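Long-range contacts in chromosome-partitioning ATPase Soj (Thermus thermophilus, PDB 1WCV), which hydrolyses ATP, binds double-stranded DNA cooperatively to form nucleoprotein filaments only with ATP, and is probably involved in chromosome partitioning: residues V6-L11 with E105-E110; K36-V41 with Y112-L117; P76-H81 with T221-A226; T204-N209 with A232-R237. All coordinates share one frame; numbering follows the deposited sequence.

Contact 1: residues V6-L11 with E105-E110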
loop_
_atom_site.group_PDB
_atom_site.type_symbol
_atom_site.label_atom_id
_atom_site.label_comp_id
_atom_site.label_asym_id
_atom_site.label_seq_id
_atom_site.Cartn_x
_atom_site.Cartn_y
_atom_site.Cartn_z
ATOM N N VAL A 6 1.570 19.355 9.933
ATOM C CA VAL A 6 2.191 19.393 8.613
ATOM C C VAL A 6 1.225 19.986 7.597
ATOM O O VAL A 6 0.166 19.423 7.327
ATOM C CB VAL A 6 2.615 17.977 8.147
ATOM C CG1 VAL A 6 3.200 18.037 6.744
ATOM C CG2 VAL A 6 3.645 17.401 9.116
ATOM N N ARG A 7 1.594 21.132 7.042
ATOM C CA ARG A 7 0.769 21.810 6.053
ATOM C C ARG A 7 1.558 21.936 4.751
ATOM O O ARG A 7 1.014 21.776 3.655
ATOM C CB ARG A 7 0.374 23.195 6.578
ATOM C CG ARG A 7 -0.864 23.795 5.931
ATOM C CD ARG A 7 -1.304 25.054 6.669
ATOM N NE ARG A 7 -0.274 26.083 6.616
ATOM C CZ ARG A 7 -0.009 26.820 5.543
ATOM N NH1 ARG A 7 0.955 27.726 5.588
ATOM N NH2 ARG A 7 -0.723 26.669 4.437
ATOM N N ARG A 8 2.852 22.215 4.881
ATOM C CA ARG A 8 3.732 22.352 3.724
ATOM C C ARG A 8 4.541 21.080 3.536
ATOM O O ARG A 8 5.224 20.623 4.454
ATOM C CB ARG A 8 4.682 23.532 3.910
ATOM C CG ARG A 8 3.980 24.872 3.926
ATOM C CD ARG A 8 4.944 25.973 4.291
ATOM N NE ARG A 8 4.295 27.276 4.345
ATOM C CZ ARG A 8 4.872 28.367 4.833
ATOM N NH1 ARG A 8 4.216 29.519 4.847
ATOM N NH2 ARG A 8 6.106 28.300 5.314
ATOM N N ILE A 9 4.456 20.519 2.335
ATOM C CA ILE A 9 5.159 19.292 2.010
ATOM C C ILE A 9 6.087 19.502 0.822
ATOM O O ILE A 9 5.662 19.916 -0.259
ATOM C CB ILE A 9 4.147 18.164 1.673
ATOM C CG1 ILE A 9 3.225 17.926 2.872
ATOM C CG2 ILE A 9 4.882 16.889 1.302
ATOM C CD1 ILE A 9 2.042 17.008 2.573
ATOM N N ALA A 10 7.367 19.218 1.031
ATOM C CA ALA A 10 8.340 19.359 -0.031
ATOM C C ALA A 10 8.516 18.000 -0.691
ATOM O O ALA A 10 8.553 16.976 -0.007
ATOM C CB ALA A 10 9.682 19.833 0.539
ATOM N N LEU A 11 8.580 18.004 -2.018
ATOM C CA LEU A 11 8.819 16.791 -2.793
ATOM C C LEU A 11 10.277 16.965 -3.202
ATOM O O LEU A 11 10.603 17.888 -3.955
ATOM C CB LEU A 11 7.932 16.747 -4.040
ATOM C CG LEU A 11 6.415 16.538 -3.903
ATOM C CD1 LEU A 11 6.136 15.209 -3.246
ATOM C CD2 LEU A 11 5.798 17.678 -3.110
ATOM N N GLU A 105 9.415 32.902 4.402
ATOM C CA GLU A 105 8.856 34.191 4.795
ATOM C C GLU A 105 7.996 34.821 3.706
ATOM O O GLU A 105 7.197 35.717 3.979
ATOM C CB GLU A 105 9.982 35.153 5.183
ATOM C CG GLU A 105 11.014 34.554 6.130
ATOM C CD GLU A 105 10.410 34.045 7.432
ATOM O OE1 GLU A 105 11.161 33.450 8.237
ATOM O OE2 GLU A 105 9.194 34.240 7.654
ATOM N N ALA A 106 8.155 34.350 2.472
ATOM C CA ALA A 106 7.391 34.888 1.355
ATOM C C ALA A 106 6.181 34.025 1.003
ATOM O O ALA A 106 5.402 34.379 0.119
ATOM C CB ALA A 106 8.292 35.044 0.137
ATOM N N LEU A 107 6.026 32.899 1.691
ATOM C CA LEU A 107 4.903 32.001 1.437
ATOM C C LEU A 107 3.691 32.323 2.300
ATOM O O LEU A 107 3.432 31.651 3.298
ATOM C CB LEU A 107 5.313 30.545 1.679
ATOM C CG LEU A 107 6.199 29.865 0.635
ATOM C CD1 LEU A 107 6.658 28.518 1.163
ATOM C CD2 LEU A 107 5.429 29.699 -0.668
ATOM N N ARG A 108 2.948 33.356 1.921
ATOM C CA ARG A 108 1.753 33.728 2.663
ATOM C C ARG A 108 0.590 32.924 2.083
ATOM O O ARG A 108 -0.297 33.462 1.426
ATOM C CB ARG A 108 1.500 35.233 2.534
ATOM C CG ARG A 108 2.601 36.083 3.156
ATOM C CD ARG A 108 2.300 37.569 3.047
ATOM N NE ARG A 108 2.251 38.026 1.659
ATOM C CZ ARG A 108 1.961 39.271 1.293
ATOM N NH1 ARG A 108 1.940 39.600 0.006
ATOM N NH2 ARG A 108 1.690 40.188 2.213
ATOM N N ASP A 109 0.626 31.620 2.343
ATOM C CA ASP A 109 -0.373 30.675 1.856
ATOM C C ASP A 109 -1.333 30.210 2.946
ATOM O O ASP A 109 -1.879 29.111 2.867
ATOM C CB ASP A 109 0.334 29.453 1.278
ATOM C CG ASP A 109 1.356 28.869 2.240
ATOM O OD1 ASP A 109 1.134 28.945 3.466
ATOM O OD2 ASP A 109 2.379 28.325 1.776
ATOM N N GLU A 110 -1.537 31.040 3.962
ATOM C CA GLU A 110 -2.426 30.677 5.057
ATOM C C GLU A 110 -3.834 30.303 4.600
ATOM O O GLU A 110 -4.604 29.725 5.364
ATOM C CB GLU A 110 -2.493 31.809 6.092
ATOM C CG GLU A 110 -2.589 33.214 5.516
ATOM C CD GLU A 110 -1.271 33.707 4.942
ATOM O OE1 GLU A 110 -0.241 33.628 5.646
ATOM O OE2 GLU A 110 -1.267 34.185 3.788
#

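Contact 2: residues K36-V41 with Y112-L117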
loop_
_atom_site.group_PDB
_atom_site.type_symbol
_atom_site.label_atom_id
_atom_site.label_comp_id
_atom_site.label_asym_id
_atom_site.label_seq_id
_atom_site.Cartn_x
_atom_site.Cartn_y
_atom_site.Cartn_z
ATOM N N LYS A 36 -9.460 19.202 -0.348
ATOM C CA LYS A 36 -8.456 20.068 0.267
ATOM C C LYS A 36 -8.123 21.246 -0.645
ATOM O O LYS A 36 -8.065 21.087 -1.864
ATOM C CB LYS A 36 -7.167 19.280 0.518
ATOM C CG LYS A 36 -7.315 18.014 1.345
ATOM C CD LYS A 36 -7.541 18.310 2.814
ATOM C CE LYS A 36 -7.460 17.031 3.631
ATOM N NZ LYS A 36 -7.599 17.273 5.090
ATOM N N ARG A 37 -7.915 22.425 -0.059
ATOM C CA ARG A 37 -7.520 23.593 -0.843
ATOM C C ARG A 37 -6.021 23.373 -0.974
ATOM O O ARG A 37 -5.304 23.391 0.023
ATOM C CB ARG A 37 -7.770 24.896 -0.083
ATOM C CG ARG A 37 -9.207 25.135 0.337
ATOM C CD ARG A 37 -9.394 26.580 0.767
ATOM N NE ARG A 37 -10.506 26.735 1.698
ATOM C CZ ARG A 37 -10.494 26.291 2.950
ATOM N NH1 ARG A 37 -11.549 26.471 3.731
ATOM N NH2 ARG A 37 -9.422 25.672 3.423
ATOM N N VAL A 38 -5.548 23.172 -2.196
ATOM C CA VAL A 38 -4.139 22.882 -2.407
ATOM C C VAL A 38 -3.386 23.819 -3.333
ATOM O O VAL A 38 -3.878 24.201 -4.394
ATOM C CB VAL A 38 -3.985 21.446 -2.950
ATOM C CG1 VAL A 38 -2.522 21.136 -3.249
ATOM C CG2 VAL A 38 -4.564 20.458 -1.952
ATOM N N LEU A 39 -2.172 24.163 -2.920
ATOM C CA LEU A 39 -1.295 25.008 -3.708
ATOM C C LEU A 39 -0.052 24.194 -4.070
ATOM O O LEU A 39 0.594 23.622 -3.197
ATOM C CB LEU A 39 -0.863 26.241 -2.912
ATOM C CG LEU A 39 0.201 27.096 -3.604
ATOM C CD1 LEU A 39 -0.345 27.653 -4.913
ATOM C CD2 LEU A 39 0.622 28.221 -2.679
ATOM N N LEU A 40 0.247 24.112 -5.359
ATOM C CA LEU A 40 1.438 23.409 -5.816
ATOM C C LEU A 40 2.381 24.498 -6.290
ATOM O O LEU A 40 2.011 25.321 -7.128
ATOM C CB LEU A 40 1.130 22.471 -6.983
ATOM C CG LEU A 40 2.341 21.809 -7.654
ATOM C CD1 LEU A 40 3.081 20.936 -6.647
ATOM C CD2 LEU A 40 1.886 20.978 -8.850
ATOM N N VAL A 41 3.592 24.504 -5.741
ATOM C CA VAL A 41 4.593 25.492 -6.113
ATOM C C VAL A 41 5.737 24.826 -6.859
ATOM O O VAL A 41 6.389 23.920 -6.332
ATOM C CB VAL A 41 5.169 26.194 -4.864
ATOM C CG1 VAL A 41 6.150 27.271 -5.285
ATOM C CG2 VAL A 41 4.044 26.784 -4.020
ATOM N N TYR A 112 -4.548 28.104 2.329
ATOM C CA TYR A 112 -4.587 26.730 1.843
ATOM C C TYR A 112 -4.488 25.699 2.963
ATOM O O TYR A 112 -3.952 25.974 4.035
ATOM C CB TYR A 112 -3.450 26.500 0.842
ATOM C CG TYR A 112 -3.560 27.328 -0.418
ATOM C CD1 TYR A 112 -4.438 26.967 -1.436
ATOM C CD2 TYR A 112 -2.805 28.493 -0.580
ATOM C CE1 TYR A 112 -4.566 27.742 -2.584
ATOM C CE2 TYR A 112 -2.925 29.278 -1.725
ATOM C CZ TYR A 112 -3.808 28.896 -2.722
ATOM O OH TYR A 112 -3.939 29.665 -3.855
ATOM N N ASP A 113 -5.027 24.513 2.707
ATOM C CA ASP A 113 -4.959 23.423 3.670
ATOM C C ASP A 113 -3.588 22.771 3.519
ATOM O O ASP A 113 -2.928 22.455 4.504
ATOM C CB ASP A 113 -6.028 22.367 3.381
ATOM C CG ASP A 113 -7.429 22.863 3.648
ATOM O OD1 ASP A 113 -7.687 23.300 4.788
ATOM O OD2 ASP A 113 -8.266 22.807 2.722
ATOM N N LEU A 114 -3.175 22.580 2.268
ATOM C CA LEU A 114 -1.898 21.942 1.958
ATOM C C LEU A 114 -1.125 22.651 0.849
ATOM O O LEU A 114 -1.699 23.094 -0.150
ATOM C CB LEU A 114 -2.134 20.492 1.535
ATOM C CG LEU A 114 -2.897 19.590 2.501
ATOM C CD1 LEU A 114 -3.305 18.323 1.778
ATOM C CD2 LEU A 114 -2.039 19.270 3.715
ATOM N N VAL A 115 0.189 22.737 1.029
ATOM C CA VAL A 115 1.061 23.375 0.054
ATOM C C VAL A 115 2.161 22.390 -0.337
ATOM O O VAL A 115 2.912 21.931 0.518
ATOM C CB VAL A 115 1.717 24.637 0.645
ATOM C CG1 VAL A 115 2.517 25.360 -0.438
ATOM C CG2 VAL A 115 0.645 25.550 1.235
ATOM N N LEU A 116 2.230 22.051 -1.620
ATOM C CA LEU A 116 3.247 21.116 -2.113
ATOM C C LEU A 116 4.338 21.896 -2.829
ATOM O O LEU A 116 4.051 22.728 -3.684
ATOM C CB LEU A 116 2.625 20.096 -3.078
ATOM C CG LEU A 116 1.891 18.893 -2.466
ATOM C CD1 LEU A 116 0.853 19.352 -1.458
ATOM C CD2 LEU A 116 1.227 18.089 -3.582
ATOM N N LEU A 117 5.591 21.624 -2.479
ATOM C CA LEU A 117 6.714 22.323 -3.102
ATOM C C LEU A 117 7.545 21.357 -3.927
ATOM O O LEU A 117 8.227 20.507 -3.366
ATOM C CB LEU A 117 7.601 22.938 -2.022
ATOM C CG LEU A 117 6.923 23.767 -0.935
ATOM C CD1 LEU A 117 7.919 24.040 0.184
ATOM C CD2 LEU A 117 6.389 25.065 -1.534
#

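Contact 3: residues P76-H81 with T221-A226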
loop_
_atom_site.group_PDB
_atom_site.type_symbol
_atom_site.label_atom_id
_atom_site.label_comp_id
_atom_site.label_asym_id
_atom_site.label_seq_id
_atom_site.Cartn_x
_atom_site.Cartn_y
_atom_site.Cartn_z
ATOM N N PRO A 76 -5.279 28.546 -11.651
ATOM C CA PRO A 76 -6.148 27.422 -11.291
ATOM C C PRO A 76 -5.986 26.277 -12.287
ATOM O O PRO A 76 -5.990 26.485 -13.500
ATOM C CB PRO A 76 -7.540 28.043 -11.329
ATOM C CG PRO A 76 -7.415 29.023 -12.461
ATOM C CD PRO A 76 -6.065 29.671 -12.189
ATOM N N VAL A 77 -5.834 25.064 -11.772
ATOM C CA VAL A 77 -5.670 23.905 -12.632
ATOM C C VAL A 77 -6.140 22.633 -11.941
ATOM O O VAL A 77 -5.838 22.398 -10.767
ATOM C CB VAL A 77 -4.194 23.735 -13.054
ATOM C CG1 VAL A 77 -3.315 23.572 -11.823
ATOM C CG2 VAL A 77 -4.052 22.538 -13.983
ATOM N N ASP A 78 -6.887 21.823 -12.688
ATOM C CA ASP A 78 -7.428 20.552 -12.217
ATOM C C ASP A 78 -7.870 20.538 -10.756
ATOM O O ASP A 78 -7.558 19.601 -10.017
ATOM C CB ASP A 78 -6.415 19.425 -12.441
ATOM C CG ASP A 78 -7.026 18.046 -12.233
ATOM O OD1 ASP A 78 -6.283 17.098 -11.900
ATOM O OD2 ASP A 78 -8.255 17.911 -12.412
ATOM N N GLY A 79 -8.588 21.570 -10.337
ATOM C CA GLY A 79 -9.072 21.607 -8.970
ATOM C C GLY A 79 -8.157 22.202 -7.914
ATOM O O GLY A 79 -8.554 22.309 -6.757
ATOM N N PHE A 80 -6.933 22.568 -8.283
ATOM C CA PHE A 80 -6.031 23.184 -7.312
ATOM C C PHE A 80 -5.359 24.423 -7.891
ATOM O O PHE A 80 -5.661 24.832 -9.008
ATOM C CB PHE A 80 -4.966 22.190 -6.814
ATOM C CG PHE A 80 -4.141 21.561 -7.905
ATOM C CD1 PHE A 80 -4.610 20.453 -8.603
ATOM C CD2 PHE A 80 -2.877 22.062 -8.217
ATOM C CE1 PHE A 80 -3.838 19.849 -9.592
ATOM C CE2 PHE A 80 -2.094 21.467 -9.204
ATOM C CZ PHE A 80 -2.571 20.358 -9.894
ATOM N N HIS A 81 -4.462 25.030 -7.122
ATOM C CA HIS A 81 -3.764 26.222 -7.587
ATOM C C HIS A 81 -2.271 25.978 -7.763
ATOM O O HIS A 81 -1.637 25.343 -6.926
ATOM C CB HIS A 81 -3.978 27.380 -6.608
ATOM C CG HIS A 81 -5.382 27.904 -6.583
ATOM N ND1 HIS A 81 -5.791 28.889 -5.710
ATOM C CD2 HIS A 81 -6.467 27.586 -7.327
ATOM C CE1 HIS A 81 -7.069 29.155 -5.919
ATOM N NE2 HIS A 81 -7.504 28.378 -6.895
ATOM N N THR A 221 -3.077 16.088 -15.637
ATOM C CA THR A 221 -2.807 15.209 -14.502
ATOM C C THR A 221 -3.293 13.829 -14.927
ATOM O O THR A 221 -4.047 13.704 -15.887
ATOM C CB THR A 221 -3.592 15.631 -13.255
ATOM O OG1 THR A 221 -4.996 15.484 -13.507
ATOM C CG2 THR A 221 -3.277 17.082 -12.885
ATOM N N ILE A 222 -2.863 12.785 -14.230
ATOM C CA ILE A 222 -3.306 11.451 -14.608
ATOM C C ILE A 222 -4.815 11.303 -14.370
ATOM O O ILE A 222 -5.484 10.494 -15.014
ATOM C CB ILE A 222 -2.525 10.359 -13.834
ATOM C CG1 ILE A 222 -2.784 8.992 -14.465
ATOM C CG2 ILE A 222 -2.924 10.354 -12.364
ATOM C CD1 ILE A 222 -2.285 8.875 -15.885
ATOM N N ALA A 223 -5.356 12.089 -13.449
ATOM C CA ALA A 223 -6.792 12.028 -13.188
ATOM C C ALA A 223 -7.555 12.548 -14.414
ATOM O O ALA A 223 -8.652 12.072 -14.727
ATOM C CB ALA A 223 -7.138 12.854 -11.960
ATOM N N GLN A 224 -6.972 13.526 -15.102
ATOM C CA GLN A 224 -7.597 14.100 -16.296
ATOM C C GLN A 224 -7.340 13.229 -17.514
ATOM O O GLN A 224 -8.235 13.003 -18.326
ATOM C CB GLN A 224 -7.041 15.500 -16.599
ATOM C CG GLN A 224 -7.382 16.578 -15.593
ATOM C CD GLN A 224 -6.650 17.878 -15.881
ATOM O OE1 GLN A 224 -5.417 17.921 -15.901
ATOM N NE2 GLN A 224 -7.409 18.945 -16.107
ATOM N N HIS A 225 -6.113 12.736 -17.630
ATOM C CA HIS A 225 -5.702 11.926 -18.777
ATOM C C HIS A 225 -6.196 10.480 -18.852
ATOM O O HIS A 225 -6.616 10.011 -19.910
ATOM C CB HIS A 225 -4.174 11.934 -18.862
ATOM C CG HIS A 225 -3.633 11.282 -20.094
ATOM N ND1 HIS A 225 -3.893 11.759 -21.361
ATOM C CD2 HIS A 225 -2.846 10.192 -20.257
ATOM C CE1 HIS A 225 -3.288 10.992 -22.249
ATOM N NE2 HIS A 225 -2.645 10.034 -21.606
ATOM N N ALA A 226 -6.125 9.762 -17.736
ATOM C CA ALA A 226 -6.542 8.363 -17.708
ATOM C C ALA A 226 -6.886 8.011 -16.269
ATOM O O ALA A 226 -6.131 7.315 -15.599
ATOM C CB ALA A 226 -5.405 7.474 -18.214
HETATM O O HOH W 1 -10.045 18.871 -14.259
#

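Contact 4: residues T204-N209 with A232-R237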
loop_
_atom_site.group_PDB
_atom_site.type_symbol
_atom_site.label_atom_id
_atom_site.label_comp_id
_atom_site.label_asym_id
_atom_site.label_seq_id
_atom_site.Cartn_x
_atom_site.Cartn_y
_atom_site.Cartn_z
ATOM N N THR A 204 2.054 2.363 -0.489
ATOM C CA THR A 204 1.573 2.571 -1.849
ATOM C C THR A 204 2.801 2.783 -2.731
ATOM O O THR A 204 3.681 3.579 -2.410
ATOM C CB THR A 204 0.678 3.821 -1.949
ATOM O OG1 THR A 204 -0.408 3.703 -1.024
ATOM C CG2 THR A 204 0.131 3.978 -3.369
ATOM N N VAL A 205 2.850 2.063 -3.840
ATOM C CA VAL A 205 3.955 2.156 -4.771
ATOM C C VAL A 205 3.372 2.573 -6.108
ATOM O O VAL A 205 2.320 2.063 -6.496
ATOM C CB VAL A 205 4.644 0.776 -4.896
ATOM C CG1 VAL A 205 5.638 0.761 -6.062
ATOM C CG2 VAL A 205 5.362 0.451 -3.604
ATOM N N ILE A 206 4.035 3.502 -6.803
ATOM C CA ILE A 206 3.553 3.960 -8.107
ATOM C C ILE A 206 4.188 3.098 -9.201
ATOM O O ILE A 206 5.412 3.027 -9.330
ATOM C CB ILE A 206 3.906 5.449 -8.364
ATOM C CG1 ILE A 206 3.560 6.294 -7.128
ATOM C CG2 ILE A 206 3.113 5.962 -9.570
ATOM C CD1 ILE A 206 2.093 6.223 -6.716
ATOM N N PRO A 207 3.359 2.438 -10.016
ATOM C CA PRO A 207 3.874 1.580 -11.083
ATOM C C PRO A 207 4.327 2.324 -12.325
ATOM O O PRO A 207 3.855 3.421 -12.620
ATOM C CB PRO A 207 2.681 0.698 -11.401
ATOM C CG PRO A 207 1.562 1.706 -11.351
ATOM C CD PRO A 207 1.884 2.504 -10.069
ATOM N N ARG A 208 5.243 1.710 -13.060
ATOM C CA ARG A 208 5.678 2.298 -14.314
ATOM C C ARG A 208 4.460 1.999 -15.185
ATOM O O ARG A 208 3.950 0.880 -15.168
ATOM C CB ARG A 208 6.904 1.562 -14.847
ATOM C CG ARG A 208 7.659 2.314 -15.929
ATOM C CD ARG A 208 8.899 1.553 -16.371
ATOM N NE ARG A 208 9.809 2.405 -17.134
ATOM C CZ ARG A 208 10.470 3.436 -16.615
ATOM N NH1 ARG A 208 10.326 3.738 -15.333
ATOM N NH2 ARG A 208 11.272 4.168 -17.377
ATOM N N ASN A 209 3.970 2.995 -15.913
ATOM C CA ASN A 209 2.803 2.803 -16.765
ATOM C C ASN A 209 2.818 3.834 -17.879
ATOM O O ASN A 209 3.100 5.008 -17.643
ATOM C CB ASN A 209 1.509 2.931 -15.946
ATOM C CG ASN A 209 0.255 2.811 -16.802
ATOM O OD1 ASN A 209 -0.265 3.808 -17.314
ATOM N ND2 ASN A 209 -0.228 1.587 -16.973
ATOM N N ALA A 232 -3.304 6.132 -11.840
ATOM C CA ALA A 232 -4.346 6.965 -11.259
ATOM C C ALA A 232 -4.824 6.330 -9.953
ATOM O O ALA A 232 -4.966 7.014 -8.937
ATOM C CB ALA A 232 -5.513 7.120 -12.245
ATOM N N HIS A 233 -5.070 5.020 -9.969
ATOM C CA HIS A 233 -5.535 4.349 -8.754
ATOM C C HIS A 233 -4.470 4.433 -7.657
ATOM O O HIS A 233 -4.787 4.614 -6.484
ATOM C CB HIS A 233 -5.870 2.879 -9.039
ATOM C CG HIS A 233 -7.063 2.682 -9.926
ATOM N ND1 HIS A 233 -8.349 2.982 -9.524
ATOM C CD2 HIS A 233 -7.161 2.234 -11.200
ATOM C CE1 HIS A 233 -9.187 2.727 -10.514
ATOM N NE2 HIS A 233 -8.491 2.273 -11.542
ATOM N N ALA A 234 -3.205 4.304 -8.040
ATOM C CA ALA A 234 -2.124 4.381 -7.060
ATOM C C ALA A 234 -2.001 5.785 -6.457
ATOM O O ALA A 234 -1.854 5.929 -5.242
ATOM C CB ALA A 234 -0.804 3.953 -7.696
ATOM N N TYR A 235 -2.068 6.827 -7.285
ATOM C CA TYR A 235 -1.971 8.177 -6.730
ATOM C C TYR A 235 -3.180 8.544 -5.876
ATOM O O TYR A 235 -3.066 9.335 -4.942
ATOM C CB TYR A 235 -1.737 9.214 -7.836
ATOM C CG TYR A 235 -0.264 9.368 -8.139
ATOM C CD1 TYR A 235 0.619 9.817 -7.158
ATOM C CD2 TYR A 235 0.259 9.017 -9.383
ATOM C CE1 TYR A 235 1.989 9.901 -7.410
ATOM C CE2 TYR A 235 1.621 9.100 -9.646
ATOM C CZ TYR A 235 2.479 9.537 -8.657
ATOM O OH TYR A 235 3.829 9.582 -8.905
ATOM N N ARG A 236 -4.339 7.968 -6.184
ATOM C CA ARG A 236 -5.531 8.230 -5.387
ATOM C C ARG A 236 -5.278 7.648 -3.995
ATOM O O ARG A 236 -5.541 8.286 -2.975
ATOM C CB ARG A 236 -6.754 7.556 -6.030
ATOM C CG ARG A 236 -8.051 7.582 -5.202
ATOM C CD ARG A 236 -8.515 8.995 -4.896
ATOM N NE ARG A 236 -9.690 9.045 -4.021
ATOM C CZ ARG A 236 -10.940 8.786 -4.405
ATOM N NH1 ARG A 236 -11.202 8.451 -5.660
ATOM N NH2 ARG A 236 -11.933 8.878 -3.531
ATOM N N ARG A 237 -4.734 6.434 -3.969
ATOM C CA ARG A 237 -4.453 5.751 -2.714
ATOM C C ARG A 237 -3.324 6.454 -1.954
ATOM O O ARG A 237 -3.366 6.564 -0.729
ATOM C CB ARG A 237 -4.108 4.288 -3.007
ATOM C CG ARG A 237 -3.983 3.390 -1.786
ATOM C CD ARG A 237 -3.942 1.920 -2.213
ATOM N NE ARG A 237 -5.181 1.524 -2.886
ATOM C CZ ARG A 237 -5.264 1.108 -4.149
ATOM N NH1 ARG A 237 -4.180 1.019 -4.912
ATOM N NH2 ARG A 237 -6.438 0.785 -4.656
#

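Contact 1: residues V6-L11 with E105-E110
A three-residue salt-bridge network, Arg7 and Arg8 with Asp109, ties the start of strand 8-11, an inner strand of the P-loop ATPase sheet, to the irregular chain that follows helix 102-106. Arg7 and Asp109 meet tip to tip. Arg7 NH1 reaches Asp109 OD1 at 2.5 Å, a very short and fairly straight charged hydrogen bond, and Asp109 CG lies in plane at the edge of the guanidinium. Arg7 NH2 adds two weak bonds, to the same OD1 and to the backbone O of Asp109, each at 3.1 Å. Guanidinium and carboxylate are turned 72° apart, and NH1 and NH2 of Arg7 share one carboxylate oxygen instead of pairing with two. The Arg7 chain bends about its CG-CD bond (chi3 62°), which turns NE aside, whereas that of Arg8 runs extended from CG to NE and passes Asp109 obliquely. Arg8 NE lies 3.4 Å from Asp109 OD2, and Arg8 NH1 is equally far from OD1; both bonds are weak. One face of the Arg8 guanidinium rests on Leu107 CB, which stands 3.5 Å above its plane toward the rim. Glu135 accepts from the backbone N of both arginines, and Arg8 NH2 bonds weakly to Ala133 O. Asp109 is a buried residue, and its OD1 is approached by three N-H donors from two arginines. So much positive charge around one acid probably stabilises its ionised form, and Asp109 is likely in turn to offset the repulsion between two consecutive arginines.

Contact 2: residues K36-V41 with Y112-L117
Leu39 lies under the Tyr112 ring: its CB stands 3.6 Å from the ring centroid, almost on the ring normal, in a CH-pi contact, and its CD2 lies beyond the rim on the same side, 3.8 Å from Tyr112 CE2. Tyr112 CG, anti to its own carbonyl carbon (chi1 -64°), and the other five ring atoms are about equally far from that CB. The Tyr112 hydroxyl is hydrogen-bonded to ND1 of His81 on strand 80-83, beyond strand 38-42. Toward the surface, Arg37 and Asp113 cross with guanidinium and carboxylate 36° apart. Asp113 OD2 takes the backbone N of Arg37 at 2.8 Å through its anti lone pair, in a nearly straight bond, and also forms a salt bridge with Arg37 NH2 at 3.2 Å. One carboxylate oxygen thus holds both the main chain and the side-chain tip of Arg37. Beyond this end the backbones run on as neighbouring parallel strands of the P-loop ATPase sheet, 38-41 and 114-117, whose axes approach to 4.7 Å at 14°. Arg37 O accepts from both Asp113 N and Leu114 N; Leu39 N donates to Leu114 O, Leu116 N to Leu39 O, and Val41 N to Leu116 O. Val38, Leu40, Leu114 and Leu116 share one face, where helix 18-33, which carries the nucleotide-binding Lys20 and Thr21, packs on Leu40, Leu114 and Leu116. There Leu40 CD1 touches Leu116 CB at 3.7 Å. On the face of Leu39 and Val115, Val41 and Leu117 lie side by side pointing the same way, Val41 CB 3.7 Å from Leu117 CD2.

Contact 3: residues P76-H81 with T221-A226
The carboxylate of Asp78 and the side-chain amide of Gln224 stack with their planes only 10° apart, the two side chains sliding past each other in opposite directions, Asp78 CG 3.7 Å from Gln224 CD. A water spans their polar ends, donating to Asp78 OD2 at 2.7 Å and accepting weakly from Gln224 NE2. The Phe80 ring has Val77 O over one face and meets Thr221 CG2 at its edge, with Phe80 CE1 4.3 Å from that methyl. Thr221 OG1 donates to Asp78 OD1 at 2.6 Å, approaching 53° out of the carboxylate plane. Asp78 sits in the type I' turn, Val77 to Phe80, that links strands 75-77 and 80-83 in a beta-hairpin. Across from it, Thr221 is the N-cap of the short helix 222-225 and forms a capping box with Gln224. Its OG1, lying between its own backbone N and carbonyl carbon (chi1 64°), accepts from Gln224 N at 3.2 Å, while Gln224 OE1 takes Thr221 N at 3.0 Å on a lone pair in the amide plane. An alanine at Gln224 would probably leave Thr221 N without its capping partner and strip the Asp78 carboxylate of its stacked amide. Asp78 OD2 also forms a salt bridge with Arg33 of helix 18-33, and Ala29 of that helix touches the Asp78 side chain.

Contact 4: residues T204-N209 with A232-R237
The irregular chain 204-209 passes close to helix 230-246, bringing the CA atoms of Ile206 and Ala234 within 5.8 Å. Ile206 and Tyr235 cross at about a right angle: Ile206 CD1 sits over the centre of one ring face, 3.8 Å from the centroid, in a CH-pi contact. Ile206 CG2, anti to the backbone N, presses on Tyr235 CE2 at 3.5 Å. Ala234 CB fits among Ile206 CD1, Val205 O and Pro207 CD, the last at 3.9 Å. Thr204 CG2 lies 3.4 Å from Ala234 O, while Thr204 OG1, hydrogen-bonded to Glu241, touches Arg237 CG. An alanine at Tyr235 would probably open a gap under Ile206 and leave Thr23 OG1 without the hydroxyl it bonds. Pro207 and Asn209, both seen binding ADP and ATP, belong to this segment; of the two, Pro207 touches the 232-237 segment. Arg237 NH2 forms a salt bridge with Glu190 of the second subunit. Within the chain, Ile206 shares backbone hydrogen bonds with Val176, on strand 170-177, the outermost of the sheet within this chain, and with Tyr179; Tyr235 packs against Thr22, Asn26 and Tyr30 of helix 18-33.

Contact 2 is the buried core pairing, parallel strands with apolar side chains on both faces; the other three are partly buried. Contacts 1 and 2 touch, because strand 8-11 is the neighbour of strand 114-118, yet contact 1 relies on charge at the strand's start. Contact 3 adds the hairpin beyond strand 38-42, and His81 bonds to both Leu40 and Tyr112 of contact 2. The chemistry of contact 3 is polar: a capped helix end, a carboxylate and a water. Contact 4, about 25 Å from contact 1 between centres, is mainly apolar and without hydrogen bonds across it; Ala232 packs on Ile222 and Ala226 of contact 3. Of the four, contact 4 alone touches the second subunit.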